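Sugar ABC transporter (Agrobacterium radiobacter, PDB 4RXT) binds an arabinose sugar, here alpha-L-arabinopyranose, and probably delivers it to an ABC-type sugar importer as its solute-binding protein. Local coordinates at residues A[107-112]-A[147-152]; A[16-21]-A[91-96]; A[116-121]-A[155-160]; A[49-54]-A[69-74]; A[122-127]-A[193-198]. All coordinates share one frame; numbering follows the deposited sequence. Where two conformers were deposited one is given.

Overall arrangement
Contacts 1 and 2 both touch the bound alpha-L-arabinopyranose, their centres about 14 Å apart: W19, Y18 and D93 come from one lobe, R150 from the other. They meet where N109 ND2 lies 3.4 Å from D93 O. Contact 4 adjoins contact 2, about 12 Å between centres, with W19 CH2 packed 3.4 Å from S69 CB; it is nested in the chain loop that contact 2 closes. Contact 3 continues the helix pair 109-128 and 145-161 away from the sugar, its centre about 12 Å from that of contact 1. Contact 5 follows, its centre about 11 Å from that of contact 3, where helix 109-128 packs on strand 194-199; L120 and A116 touch that strand too.

Contact 1. Residues A[107-112]-A[147-152]; sequences TDNTQG and LEQRRT. With ARA (alpha-L-arabinopyranose), chain B.
With CG set anti to the carbonyl carbon in both residues, at chi1 -73° in N109 and -65° in R150, the asparagine amide turns to helix 145-161 and the extended arginine chain runs past it to the sugar. R150 approaches side-on and gives two hydrogen bonds to a single atom: NE lies 2.8 Å and NH2 2.9 Å from N109 OD1. Both donors come from the same face of the amide, well above its carbonyl plane, whereas OD1 lies in the guanidinium plane. The paired hydrogen bonds hold the guanidinium edge-on to OD1, with the two planes 44° apart. This is a second-shell arrangement in the sugar cleft of a periplasmic binding protein: with its NE/NH2 edge held by N109, R150 offers NH1 to the sugar O1 at 2.9 Å and NH2 to the sugar O2, also at 2.9 Å. F226 adds a cation-pi contact to the guanidinium, and S200 O accepts from NH1. Nearer the surface the helices approach closely, T110 CA lying 3.5 Å from Q149 O in a CA-H...O contact. The side chain of Q149 crosses that of T110 at about a right angle, Q149 CB resting 3.6 Å from T110 OG1. One water links the two segments by accepting from N109 N and donating to Q149 OE1. At the start of helix 109-128, D108 is the N-cap, and its OD1 accepts from Q111 N at 3.1 Å.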
# COMPACT_ATOMS: atom_id res chain seq x y z
N THR A 107 -7.10 -3.37 -2.09
CA THR A 107 -6.64 -4.67 -1.65
C THR A 107 -7.40 -5.06 -0.35
O THR A 107 -7.75 -4.20 0.46
CB THR A 107 -5.13 -4.60 -1.36
OG1 THR A 107 -4.48 -4.09 -2.54
CG2 THR A 107 -4.52 -5.97 -0.94
N ASP A 108 -7.61 -6.36 -0.15
CA ASP A 108 -7.99 -6.90 1.16
C ASP A 108 -6.69 -6.92 1.97
O ASP A 108 -5.88 -7.82 1.89
CB ASP A 108 -8.60 -8.29 0.99
CG ASP A 108 -9.00 -8.95 2.32
OD1 ASP A 108 -8.52 -8.52 3.45
OD2 ASP A 108 -9.75 -9.95 2.22
N ASN A 109 -6.50 -5.86 2.74
CA ASN A 109 -5.22 -5.66 3.42
C ASN A 109 -4.94 -6.61 4.56
O ASN A 109 -3.80 -6.96 4.81
CB ASN A 109 -5.03 -4.21 3.83
CG ASN A 109 -4.74 -3.34 2.62
OD1 ASN A 109 -3.71 -3.53 1.96
ND2 ASN A 109 -5.65 -2.42 2.30
N THR A 110 -5.98 -7.09 5.21
CA THR A 110 -5.78 -8.09 6.25
C THR A 110 -5.27 -9.39 5.62
O THR A 110 -4.28 -10.01 6.11
CB THR A 110 -7.05 -8.31 7.05
OG1 THR A 110 -7.50 -7.03 7.56
CG2 THR A 110 -6.75 -9.22 8.20
N GLN A 111 -5.91 -9.80 4.53
CA GLN A 111 -5.47 -10.97 3.79
C GLN A 111 -4.04 -10.77 3.26
O GLN A 111 -3.24 -11.71 3.21
CB GLN A 111 -6.42 -11.29 2.65
CG GLN A 111 -6.13 -12.59 1.91
CD GLN A 111 -7.05 -12.78 0.70
OE1 GLN A 111 -7.92 -13.66 0.71
NE2 GLN A 111 -6.87 -11.94 -0.33
N GLY A 112 -3.74 -9.55 2.86
CA GLY A 112 -2.39 -9.23 2.36
C GLY A 112 -1.34 -9.47 3.45
O GLY A 112 -0.26 -10.01 3.19
N LEU A 147 -2.09 -0.10 6.29
CA LEU A 147 -0.92 -0.67 7.00
C LEU A 147 -1.29 -1.35 8.33
O LEU A 147 -0.69 -2.37 8.71
CB LEU A 147 0.14 0.40 7.24
CG LEU A 147 0.57 1.17 5.97
CD1 LEU A 147 1.70 2.15 6.33
CD2 LEU A 147 0.96 0.29 4.78
N GLU A 148 -2.24 -0.74 9.06
CA GLU A 148 -2.69 -1.37 10.32
C GLU A 148 -3.36 -2.73 10.06
O GLU A 148 -3.19 -3.70 10.81
CB GLU A 148 -3.58 -0.43 11.10
CG GLU A 148 -2.84 0.81 11.59
CD GLU A 148 -1.62 0.54 12.48
OE1 GLU A 148 -1.56 -0.49 13.21
OE2 GLU A 148 -0.71 1.40 12.50
N GLN A 149 -4.11 -2.81 8.96
CA GLN A 149 -4.71 -4.10 8.59
C GLN A 149 -3.66 -5.15 8.19
O GLN A 149 -3.79 -6.31 8.52
CB GLN A 149 -5.76 -3.93 7.51
CG GLN A 149 -6.97 -3.22 8.05
CD GLN A 149 -8.05 -3.06 7.02
OE1 GLN A 149 -7.76 -2.82 5.87
NE2 GLN A 149 -9.31 -3.20 7.42
N ARG A 150 -2.64 -4.73 7.44
CA ARG A 150 -1.55 -5.67 7.07
C ARG A 150 -0.86 -6.16 8.33
O ARG A 150 -0.56 -7.36 8.48
CB ARG A 150 -0.55 -5.00 6.13
CG ARG A 150 -1.17 -4.66 4.82
CD ARG A 150 -0.25 -3.83 3.97
NE ARG A 150 -1.03 -3.26 2.87
CZ ARG A 150 -0.63 -2.34 2.02
NH1 ARG A 150 0.64 -1.90 2.03
NH2 ARG A 150 -1.50 -1.92 1.13
N ARG A 151 -0.62 -5.25 9.26
CA ARG A 151 0.01 -5.62 10.52
C ARG A 151 -0.83 -6.66 11.28
O ARG A 151 -0.32 -7.68 11.72
CB ARG A 151 0.25 -4.38 11.37
CG ARG A 151 0.66 -4.64 12.81
CD ARG A 151 0.99 -3.35 13.54
NE ARG A 151 1.38 -3.59 14.92
CZ ARG A 151 0.54 -3.92 15.89
NH1 ARG A 151 -0.76 -4.01 15.65
NH2 ARG A 151 1.01 -4.15 17.09
N THR A 152 -2.12 -6.40 11.37
CA THR A 152 -3.05 -7.33 12.06
C THR A 152 -3.05 -8.69 11.36
O THR A 152 -2.95 -9.75 11.98
CB THR A 152 -4.45 -6.70 12.10
OG1 THR A 152 -4.41 -5.55 12.95
CG2 THR A 152 -5.45 -7.68 12.71
C1 ARA B . 1.22 1.06 -0.55
C2 ARA B . -0.03 1.13 0.35
C3 ARA B . -0.35 2.59 0.64
C4 ARA B . 0.88 3.35 1.18
C5 ARA B . 2.12 2.59 0.95
O1 ARA B . 1.54 -0.27 -0.13
O2 ARA B . -1.17 0.53 -0.29
O3 ARA B . -1.49 2.63 1.52
O4 ARA B . 0.90 3.44 2.60
O5 ARA B . 2.26 2.01 -0.35
O HOH W 1 -8.63 -3.92 3.39

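Contact 2. Residues A[16-21]-A[91-96]. With ARA (alpha-L-arabinopyranose), chain B.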
# COMPACT_ATOMS: atom_id res chain seq x y z
N SER A 16 5.80 9.22 -4.53
CA SER A 16 5.94 7.77 -4.38
C SER A 16 5.61 7.07 -5.70
O SER A 16 4.62 7.37 -6.31
CB SER A 16 4.95 7.30 -3.30
OG SER A 16 4.76 5.88 -3.29
N PHE A 17 6.45 6.12 -6.12
CA PHE A 17 6.18 5.38 -7.35
C PHE A 17 4.83 4.67 -7.31
O PHE A 17 4.14 4.59 -8.31
CB PHE A 17 7.27 4.36 -7.60
CG PHE A 17 7.10 3.59 -8.87
CD1 PHE A 17 7.30 4.20 -10.08
CD2 PHE A 17 6.75 2.26 -8.83
CE1 PHE A 17 7.17 3.46 -11.26
CE2 PHE A 17 6.62 1.51 -9.97
CZ PHE A 17 6.81 2.12 -11.20
N TYR A 18 4.47 4.13 -6.15
CA TYR A 18 3.19 3.46 -6.04
C TYR A 18 2.03 4.40 -6.42
O TYR A 18 1.15 4.05 -7.21
CB TYR A 18 3.00 2.98 -4.62
CG TYR A 18 1.68 2.29 -4.40
CD1 TYR A 18 1.50 0.94 -4.68
CD2 TYR A 18 0.57 3.00 -3.89
CE1 TYR A 18 0.28 0.32 -4.46
CE2 TYR A 18 -0.65 2.37 -3.69
CZ TYR A 18 -0.79 1.03 -3.94
OH TYR A 18 -1.99 0.39 -3.73
N TRP A 19 2.04 5.59 -5.81
CA TRP A 19 0.97 6.58 -6.10
C TRP A 19 1.02 7.11 -7.51
O TRP A 19 0.01 7.47 -8.07
CB TRP A 19 0.95 7.73 -5.07
CG TRP A 19 0.60 7.22 -3.72
CD1 TRP A 19 1.43 7.10 -2.66
CD2 TRP A 19 -0.61 6.56 -3.37
NE1 TRP A 19 0.80 6.44 -1.63
CE2 TRP A 19 -0.47 6.11 -2.04
CE3 TRP A 19 -1.80 6.32 -4.03
CZ2 TRP A 19 -1.47 5.45 -1.40
CZ3 TRP A 19 -2.80 5.67 -3.39
CH2 TRP A 19 -2.62 5.24 -2.10
N GLN A 20 2.22 7.14 -8.08
CA GLN A 20 2.36 7.51 -9.50
C GLN A 20 1.70 6.49 -10.43
O GLN A 20 1.15 6.84 -11.48
CB GLN A 20 3.82 7.74 -9.86
CG GLN A 20 4.34 8.99 -9.17
CD GLN A 20 5.85 9.09 -9.05
OE1 GLN A 20 6.60 8.24 -9.56
NE2 GLN A 20 6.31 10.11 -8.32
N ILE A 21 1.67 5.23 -10.02
CA ILE A 21 0.95 4.20 -10.80
C ILE A 21 -0.55 4.46 -10.71
O ILE A 21 -1.25 4.46 -11.70
CB ILE A 21 1.24 2.76 -10.32
CG1 ILE A 21 2.73 2.39 -10.51
CG2 ILE A 21 0.36 1.77 -11.11
CD1 ILE A 21 3.14 1.13 -9.74
N GLY A 91 -13.54 6.04 -2.36
CA GLY A 91 -12.28 5.71 -1.69
C GLY A 91 -11.47 4.65 -2.39
O GLY A 91 -12.02 3.76 -3.05
N ILE A 92 -10.15 4.78 -2.26
CA ILE A 92 -9.23 3.74 -2.72
C ILE A 92 -8.16 3.44 -1.66
O ILE A 92 -7.83 4.29 -0.81
CB ILE A 92 -8.59 4.06 -4.09
CG1 ILE A 92 -7.74 5.33 -4.03
CG2 ILE A 92 -9.65 4.16 -5.17
CD1 ILE A 92 -6.82 5.49 -5.24
N ASP A 93 -7.65 2.21 -1.72
CA ASP A 93 -6.38 1.81 -1.07
C ASP A 93 -6.37 1.60 0.45
O ASP A 93 -5.75 0.66 0.91
CB ASP A 93 -5.22 2.71 -1.53
CG ASP A 93 -3.88 2.30 -0.92
OD1 ASP A 93 -3.25 1.38 -1.49
OD2 ASP A 93 -3.51 2.86 0.14
N SER A 94 -7.00 2.51 1.20
CA SER A 94 -6.73 2.62 2.63
C SER A 94 -7.94 3.26 3.27
O SER A 94 -8.41 4.27 2.80
CB SER A 94 -5.46 3.48 2.84
OG SER A 94 -4.99 3.47 4.18
N GLY A 95 -8.46 2.66 4.32
CA GLY A 95 -9.76 3.08 4.87
C GLY A 95 -9.73 4.35 5.69
O GLY A 95 -8.67 4.85 6.07
N ALA A 96 -10.93 4.87 5.92
CA ALA A 96 -11.10 6.01 6.82
C ALA A 96 -12.31 5.75 7.70
O ALA A 96 -13.24 4.97 7.36
CB ALA A 96 -11.24 7.34 6.07
C1 ARA B . 1.22 1.06 -0.55
C2 ARA B . -0.03 1.13 0.35
C3 ARA B . -0.35 2.59 0.64
C4 ARA B . 0.88 3.35 1.18
C5 ARA B . 2.12 2.59 0.95
O1 ARA B . 1.54 -0.27 -0.13
O2 ARA B . -1.17 0.53 -0.29
O3 ARA B . -1.49 2.63 1.52
O4 ARA B . 0.90 3.44 2.60
O5 ARA B . 2.26 2.01 -0.35
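The Y18 ring and the D93 carboxylate are inclined 58° to one another, and the phenol hydroxyl donates to the acid: Y18 OH lies 2.8 Å from D93 OD1, which it meets on the anti side. W19 is turned more steeply, its ring 76° from the carboxylate, and presents its edge, with W19 CH2 3.4 Å from D93 OD2. Further along the same edge, I92 CD1 makes a looser apolar contact with W19 CZ3. Y18 CG stands anti to the backbone N (chi1 179°), which lays the phenol ring under the sugar; C1 of the arabinopyranose lies over the ring centre, 3.7 Å above its plane, a CH-pi contact of the kind common in carbohydrate sites. Here the end of strand 89-92 and the start of helix 17-33 form part of the cleft of a periplasmic binding protein, where D93 holds the sugar with both oxygens. Sugar O2 donates to D93 OD1 at 2.5 Å, and sugar O3 makes a very short bond, also 2.5 Å, to D93 OD2. OD1 thus accepts hydrogen bonds from both the tyrosine hydroxyl and the sugar. The indole NH is engaged elsewhere, W19 NE1 donating to E45 OE2, while E45 OE1 bonds the sugar itself.

Contact 3. Residues A[116-121]-A[155-160]; sequences AADGLA and LDQVKT
Q157 packs its chain root on A117 and swings its amide to D118, a course set by two torsions. CG lies anti to the backbone N, which carries the chain toward helix 109-128, and a bend at chi2 (75°) then turns the amide along the interface. The lower part of the chain rests on the alanine methyl, Q157 CB being 3.7 Å and Q157 CG 3.8 Å from A117 CB. Above it, Q157 NE2 donates to D118 OD1 at 2.9 Å along a nearly straight path of 173°, and the same oxygen has a second donor in Y162 OH, just past the end of helix 145-161. The acceptor lies in the amide plane of Q157, and the amide donor arrives on the syn side of the carboxylate, somewhat out of its plane; the two flat groups are strongly twisted against each other. Helix 145-161 connects parallel strands 133-139 and 165-172 in a beta-alpha-beta unit of a Rossmann-like periplasmic binding lobe, and helix 109-128 precedes the first of these strands. The axes of the short helix segments come within 9.1 Å and their directions differ by 49°, a close approach consistent with the small A117 facing the partner helix, where CA of A117 and CA of V158 are 6.2 Å apart. On the buried side V158 CG2 meets A117 CB at 4.0 Å, while the valine side chain also packs on L165 and V167 of strand 165-172.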
# COMPACT_ATOMS: atom_id res chain seq x y z
N ALA A 116 1.58 -12.43 3.46
CA ALA A 116 2.97 -12.08 3.75
C ALA A 116 3.53 -13.00 4.83
O ALA A 116 4.71 -13.41 4.76
CB ALA A 116 3.09 -10.62 4.17
N ALA A 117 2.69 -13.28 5.85
CA ALA A 117 3.11 -14.21 6.92
C ALA A 117 3.44 -15.60 6.37
O ALA A 117 4.51 -16.18 6.68
CB ALA A 117 2.06 -14.31 8.03
N ASP A 118 2.54 -16.08 5.50
CA ASP A 118 2.75 -17.38 4.86
C ASP A 118 4.06 -17.36 4.07
O ASP A 118 4.81 -18.33 4.07
CB ASP A 118 1.59 -17.77 3.95
CG ASP A 118 0.29 -18.01 4.70
OD1 ASP A 118 0.32 -18.41 5.89
OD2 ASP A 118 -0.75 -17.87 4.01
N GLY A 119 4.31 -16.25 3.36
CA GLY A 119 5.51 -16.14 2.47
C GLY A 119 6.75 -16.10 3.31
O GLY A 119 7.76 -16.70 3.00
N LEU A 120 6.68 -15.42 4.46
CA LEU A 120 7.85 -15.29 5.32
C LEU A 120 8.21 -16.63 5.96
O LEU A 120 9.36 -17.05 6.01
CB LEU A 120 7.60 -14.24 6.41
CG LEU A 120 8.75 -13.97 7.36
CD1 LEU A 120 9.91 -13.44 6.57
CD2 LEU A 120 8.45 -12.95 8.43
N ALA A 121 7.19 -17.36 6.38
CA ALA A 121 7.39 -18.68 6.96
C ALA A 121 8.02 -19.60 5.93
O ALA A 121 8.95 -20.36 6.25
CB ALA A 121 6.08 -19.25 7.47
N LEU A 155 0.31 -10.48 12.06
CA LEU A 155 0.49 -10.89 13.44
C LEU A 155 -0.44 -12.07 13.80
O LEU A 155 -0.01 -13.02 14.44
CB LEU A 155 0.30 -9.71 14.42
CG LEU A 155 1.38 -8.61 14.37
CD1 LEU A 155 1.02 -7.46 15.29
CD2 LEU A 155 2.77 -9.18 14.68
N ASP A 156 -1.70 -12.00 13.37
CA ASP A 156 -2.67 -13.02 13.63
C ASP A 156 -2.27 -14.36 13.01
O ASP A 156 -2.34 -15.42 13.63
CB ASP A 156 -4.04 -12.60 13.09
CG ASP A 156 -4.69 -11.45 13.90
OD1 ASP A 156 -4.19 -11.07 14.99
OD2 ASP A 156 -5.72 -10.93 13.40
N GLN A 157 -1.81 -14.32 11.77
CA GLN A 157 -1.43 -15.55 11.06
C GLN A 157 -0.19 -16.15 11.74
O GLN A 157 -0.07 -17.35 11.96
CB GLN A 157 -1.16 -15.21 9.57
CG GLN A 157 -0.96 -16.44 8.70
CD GLN A 157 -2.24 -17.18 8.37
OE1 GLN A 157 -3.25 -17.06 9.04
NE2 GLN A 157 -2.19 -17.97 7.32
N VAL A 158 0.76 -15.29 12.08
CA VAL A 158 1.94 -15.78 12.78
C VAL A 158 1.57 -16.50 14.07
O VAL A 158 2.10 -17.58 14.42
CB VAL A 158 2.99 -14.68 13.01
CG1 VAL A 158 4.10 -15.16 13.94
CG2 VAL A 158 3.62 -14.34 11.67
N LYS A 159 0.68 -15.86 14.80
CA LYS A 159 0.30 -16.39 16.11
C LYS A 159 -0.37 -17.76 16.05
O LYS A 159 -0.07 -18.64 16.87
CB LYS A 159 -0.61 -15.44 16.82
CG LYS A 159 -0.97 -15.97 18.22
CD LYS A 159 -1.61 -14.99 19.14
CE LYS A 159 -1.98 -15.70 20.43
NZ LYS A 159 -0.91 -15.80 21.46
N THR A 160 -1.24 -17.97 15.08
CA THR A 160 -2.01 -19.23 15.05
C THR A 160 -1.32 -20.32 14.20
O THR A 160 -1.28 -21.50 14.56
CB THR A 160 -3.46 -19.02 14.63
OG1 THR A 160 -3.50 -18.54 13.32
CG2 THR A 160 -4.12 -17.99 15.49

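Contact 4. Residues A[49-54]-A[69-74]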
# COMPACT_ATOMS: atom_id res chain seq x y z
N ASN A 49 -2.47 16.69 7.60
CA ASN A 49 -3.08 18.01 7.49
C ASN A 49 -3.08 18.45 6.02
O ASN A 49 -4.04 19.04 5.54
CB ASN A 49 -2.30 19.04 8.33
CG ASN A 49 -3.00 20.38 8.41
OD1 ASN A 49 -4.21 20.46 8.62
ND2 ASN A 49 -2.24 21.43 8.30
N GLY A 50 -1.97 18.15 5.33
CA GLY A 50 -1.80 18.49 3.95
C GLY A 50 -2.89 17.88 3.12
O GLY A 50 -3.50 18.54 2.27
N GLN A 51 -3.15 16.61 3.36
CA GLN A 51 -4.23 15.94 2.62
C GLN A 51 -5.61 16.52 2.96
O GLN A 51 -6.44 16.70 2.09
CB GLN A 51 -4.21 14.43 2.86
CG GLN A 51 -5.10 13.74 1.85
CD GLN A 51 -5.24 12.25 2.04
OE1 GLN A 51 -5.68 11.78 3.08
NE2 GLN A 51 -4.86 11.49 1.03
N ILE A 52 -5.84 16.79 4.24
CA ILE A 52 -7.12 17.35 4.65
C ILE A 52 -7.37 18.71 3.95
O ILE A 52 -8.46 18.98 3.44
CB ILE A 52 -7.22 17.45 6.18
CG1 ILE A 52 -7.25 16.05 6.80
CG2 ILE A 52 -8.49 18.20 6.59
CD1 ILE A 52 -7.07 16.08 8.31
N SER A 53 -6.34 19.56 3.95
CA SER A 53 -6.41 20.85 3.28
C SER A 53 -6.72 20.72 1.80
O SER A 53 -7.58 21.43 1.26
CB SER A 53 -5.08 21.61 3.46
OG SER A 53 -4.89 21.99 4.81
N ILE A 54 -6.04 19.79 1.15
CA ILE A 54 -6.28 19.52 -0.27
C ILE A 54 -7.72 19.05 -0.53
O ILE A 54 -8.37 19.54 -1.47
CB ILE A 54 -5.23 18.51 -0.81
CG1 ILE A 54 -3.85 19.17 -0.84
CG2 ILE A 54 -5.62 17.93 -2.19
CD1 ILE A 54 -2.73 18.17 -0.95
N SER A 69 -7.41 8.46 -1.59
CA SER A 69 -6.75 7.44 -0.76
C SER A 69 -6.48 8.06 0.61
O SER A 69 -5.47 8.68 0.78
CB SER A 69 -5.44 6.93 -1.39
OG SER A 69 -4.54 8.00 -1.50
N PRO A 70 -7.39 7.86 1.58
CA PRO A 70 -7.20 8.51 2.87
C PRO A 70 -5.89 8.12 3.53
O PRO A 70 -5.62 6.95 3.74
CB PRO A 70 -8.39 8.04 3.70
CG PRO A 70 -9.41 7.58 2.72
CD PRO A 70 -8.65 7.10 1.51
N THR A 71 -5.10 9.12 3.93
CA THR A 71 -3.78 8.85 4.42
C THR A 71 -3.71 8.30 5.84
O THR A 71 -2.83 7.53 6.17
CB THR A 71 -2.85 10.05 4.18
OG1 THR A 71 -1.49 9.58 4.20
CG2 THR A 71 -3.09 11.13 5.20
N GLU A 72 -4.68 8.66 6.69
CA GLU A 72 -4.70 8.22 8.08
C GLU A 72 -6.19 7.92 8.34
O GLU A 72 -7.07 8.70 7.97
CB GLU A 72 -4.14 9.36 8.98
CG GLU A 72 -3.48 8.96 10.32
CD GLU A 72 -4.41 8.91 11.53
OE1 GLU A 72 -5.58 9.30 11.45
OE2 GLU A 72 -3.95 8.47 12.60
N PHE A 73 -6.46 6.79 8.99
CA PHE A 73 -7.82 6.26 9.16
C PHE A 73 -8.74 7.17 9.99
O PHE A 73 -9.82 7.55 9.54
CB PHE A 73 -7.75 4.85 9.81
CG PHE A 73 -9.08 4.23 10.07
CD1 PHE A 73 -9.72 3.50 9.10
CD2 PHE A 73 -9.69 4.37 11.32
CE1 PHE A 73 -10.97 2.94 9.34
CE2 PHE A 73 -10.94 3.81 11.56
CZ PHE A 73 -11.58 3.09 10.57
N LYS A 74 -8.31 7.48 11.21
CA LYS A 74 -9.15 8.28 12.10
C LYS A 74 -9.25 9.72 11.61
O LYS A 74 -10.34 10.28 11.47
CB LYS A 74 -8.65 8.26 13.56
CG LYS A 74 -9.63 8.79 14.61
CD LYS A 74 -9.36 8.09 15.95
CE LYS A 74 -10.46 8.28 16.99
NZ LYS A 74 -9.94 8.31 18.39
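One turn of helix 48-60 faces an irregular loop that follows strand 66-68, and the backbones stay well apart, CA of Q51 and CA of T71 being 7.3 Å from each other. S69 and P70 are extended, and T71 turns back at psi -29°; this leaves S69 O and T71 N available to one incoming amide. Q51 supplies it. Its CG is anti to the backbone N (chi1 -166°) and its chain runs straight out from the helix. At the tip, Q51 OE1 accepts from T71 N at 2.9 Å, the donor tilted 20° from the carbonyl plane, while Q51 NE2 donates to S69 O from above the carbonyl plane, also at 2.9 Å. Two bonds on different atoms of the amide fix its rotation and give both polar atoms of the buried amide a partner. The T71 side chain slides past Q51 in the reverse direction, its CG2 lying 3.4 Å from Q51 OE1, and T71 OG1 instead bonds E45 O. S69 and T71 also touch K12. The glutamine thereby ties a helix to the loop at the C-terminal end of a parallel strand, the place where loops of periplasmic binding protein lobes line the sugar cleft; here K12 and E45 are the adjoining sugar-binding residues.

Contact 5. Residues A[122-127]-A[193-198]; sequences AAIKAM and KIVGVF
M127 leans from helix 109-128 onto V195, its chain leaving the helix with CG anti to the backbone N (chi1 177°). From CB through CG the chain runs straight toward the strand, and the side chain also touches K222 of strand 222-226. Rotation about the CG-SD bond (chi3 60°) bends the tip and brings the terminal methyl to the valine: M127 CE lies 3.9 Å from V195 CB and 3.8 Å from V195 O. The same valine is reached from one turn earlier by I124, whose CD1 is 4.0 Å from V195 CG2, the two side chains crossing at about a right angle. I124 CD1 also sits over the neighbouring backbone, 4.2 Å from G196 CA, where the lack of a side chain allows the isoleucine tip to lie close to the strand. No hydrogen bond spans these segments. Strand 194-199 is held instead by its neighbours in the sheet, V195 pairing with D134 and K222 and G196 with V136. The helix segment runs nearly antiparallel to the strand, 154° between directions, with axes 8.8 Å apart at the closest. A helix laid antiparallel over a sheet of mainly parallel strands is the alpha/beta layer packing of the Rossmann-like lobes in periplasmic binding proteins.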
# COMPACT_ATOMS: atom_id res chain seq x y z
N ALA A 122 7.51 -19.55 4.71
CA ALA A 122 8.03 -20.41 3.63
C ALA A 122 9.50 -20.07 3.36
O ALA A 122 10.35 -20.97 3.13
CB ALA A 122 7.19 -20.25 2.37
N ALA A 123 9.81 -18.77 3.37
CA ALA A 123 11.18 -18.33 3.08
C ALA A 123 12.15 -18.77 4.17
O ALA A 123 13.28 -19.23 3.88
CB ALA A 123 11.21 -16.83 2.88
N ILE A 124 11.71 -18.64 5.42
CA ILE A 124 12.52 -19.09 6.55
C ILE A 124 12.74 -20.62 6.47
O ILE A 124 13.83 -21.12 6.73
CB ILE A 124 11.93 -18.65 7.89
CG1 ILE A 124 12.02 -17.13 7.97
CG2 ILE A 124 12.66 -19.33 9.04
CD1 ILE A 124 11.15 -16.53 9.04
N LYS A 125 11.69 -21.35 6.15
CA LYS A 125 11.79 -22.80 5.99
C LYS A 125 12.78 -23.20 4.89
O LYS A 125 13.58 -24.11 5.07
CB LYS A 125 10.44 -23.39 5.68
CG LYS A 125 10.46 -24.88 5.39
CD LYS A 125 9.09 -25.48 5.59
CE LYS A 125 8.15 -25.00 4.53
NZ LYS A 125 6.86 -25.68 4.77
N ALA A 126 12.74 -22.51 3.76
CA ALA A 126 13.71 -22.82 2.71
C ALA A 126 15.14 -22.56 3.18
O ALA A 126 16.08 -23.31 2.86
CB ALA A 126 13.42 -21.99 1.46
N MET A 127 15.33 -21.48 3.91
CA MET A 127 16.68 -21.10 4.38
C MET A 127 17.21 -22.05 5.46
O MET A 127 18.35 -22.46 5.46
CB MET A 127 16.67 -19.66 4.90
CG MET A 127 17.98 -19.15 5.48
SD MET A 127 18.04 -17.43 6.10
CE MET A 127 16.80 -17.44 7.38
N LYS A 193 19.67 -12.76 16.35
CA LYS A 193 18.79 -13.92 16.10
C LYS A 193 17.69 -13.66 15.04
O LYS A 193 16.99 -14.58 14.62
CB LYS A 193 18.13 -14.40 17.38
CG LYS A 193 19.10 -14.91 18.42
CD LYS A 193 18.33 -15.31 19.69
CE LYS A 193 19.28 -15.84 20.77
NZ LYS A 193 18.49 -16.41 21.88
N ILE A 194 17.52 -12.41 14.60
CA ILE A 194 16.43 -12.11 13.66
C ILE A 194 16.70 -12.85 12.34
O ILE A 194 17.81 -12.76 11.80
CB ILE A 194 16.29 -10.60 13.43
CG1 ILE A 194 15.69 -9.95 14.70
CG2 ILE A 194 15.41 -10.33 12.21
CD1 ILE A 194 15.91 -8.45 14.75
N VAL A 195 15.71 -13.62 11.87
CA VAL A 195 15.82 -14.35 10.58
C VAL A 195 14.84 -13.90 9.51
O VAL A 195 14.93 -14.26 8.33
CB VAL A 195 15.65 -15.87 10.76
CG1 VAL A 195 16.80 -16.44 11.56
CG2 VAL A 195 14.32 -16.20 11.42
N GLY A 196 13.91 -13.05 9.91
CA GLY A 196 12.82 -12.67 9.04
C GLY A 196 12.24 -11.29 9.33
O GLY A 196 12.20 -10.85 10.49
N VAL A 197 11.76 -10.62 8.29
CA VAL A 197 11.21 -9.29 8.38
C VAL A 197 10.05 -9.13 7.42
O VAL A 197 10.16 -9.53 6.24
CB VAL A 197 12.26 -8.21 7.97
CG1 VAL A 197 11.72 -6.80 8.18
CG2 VAL A 197 13.60 -8.42 8.66
N PHE A 198 8.96 -8.53 7.93
CA PHE A 198 7.85 -8.05 7.08
C PHE A 198 7.91 -6.53 7.00
O PHE A 198 7.80 -5.86 8.01
CB PHE A 198 6.49 -8.55 7.66
CG PHE A 198 5.29 -8.07 6.91
CD1 PHE A 198 5.29 -7.94 5.53
CD2 PHE A 198 4.13 -7.75 7.60
CE1 PHE A 198 4.17 -7.51 4.84
CE2 PHE A 198 2.99 -7.32 6.92
CZ PHE A 198 3.00 -7.20 5.55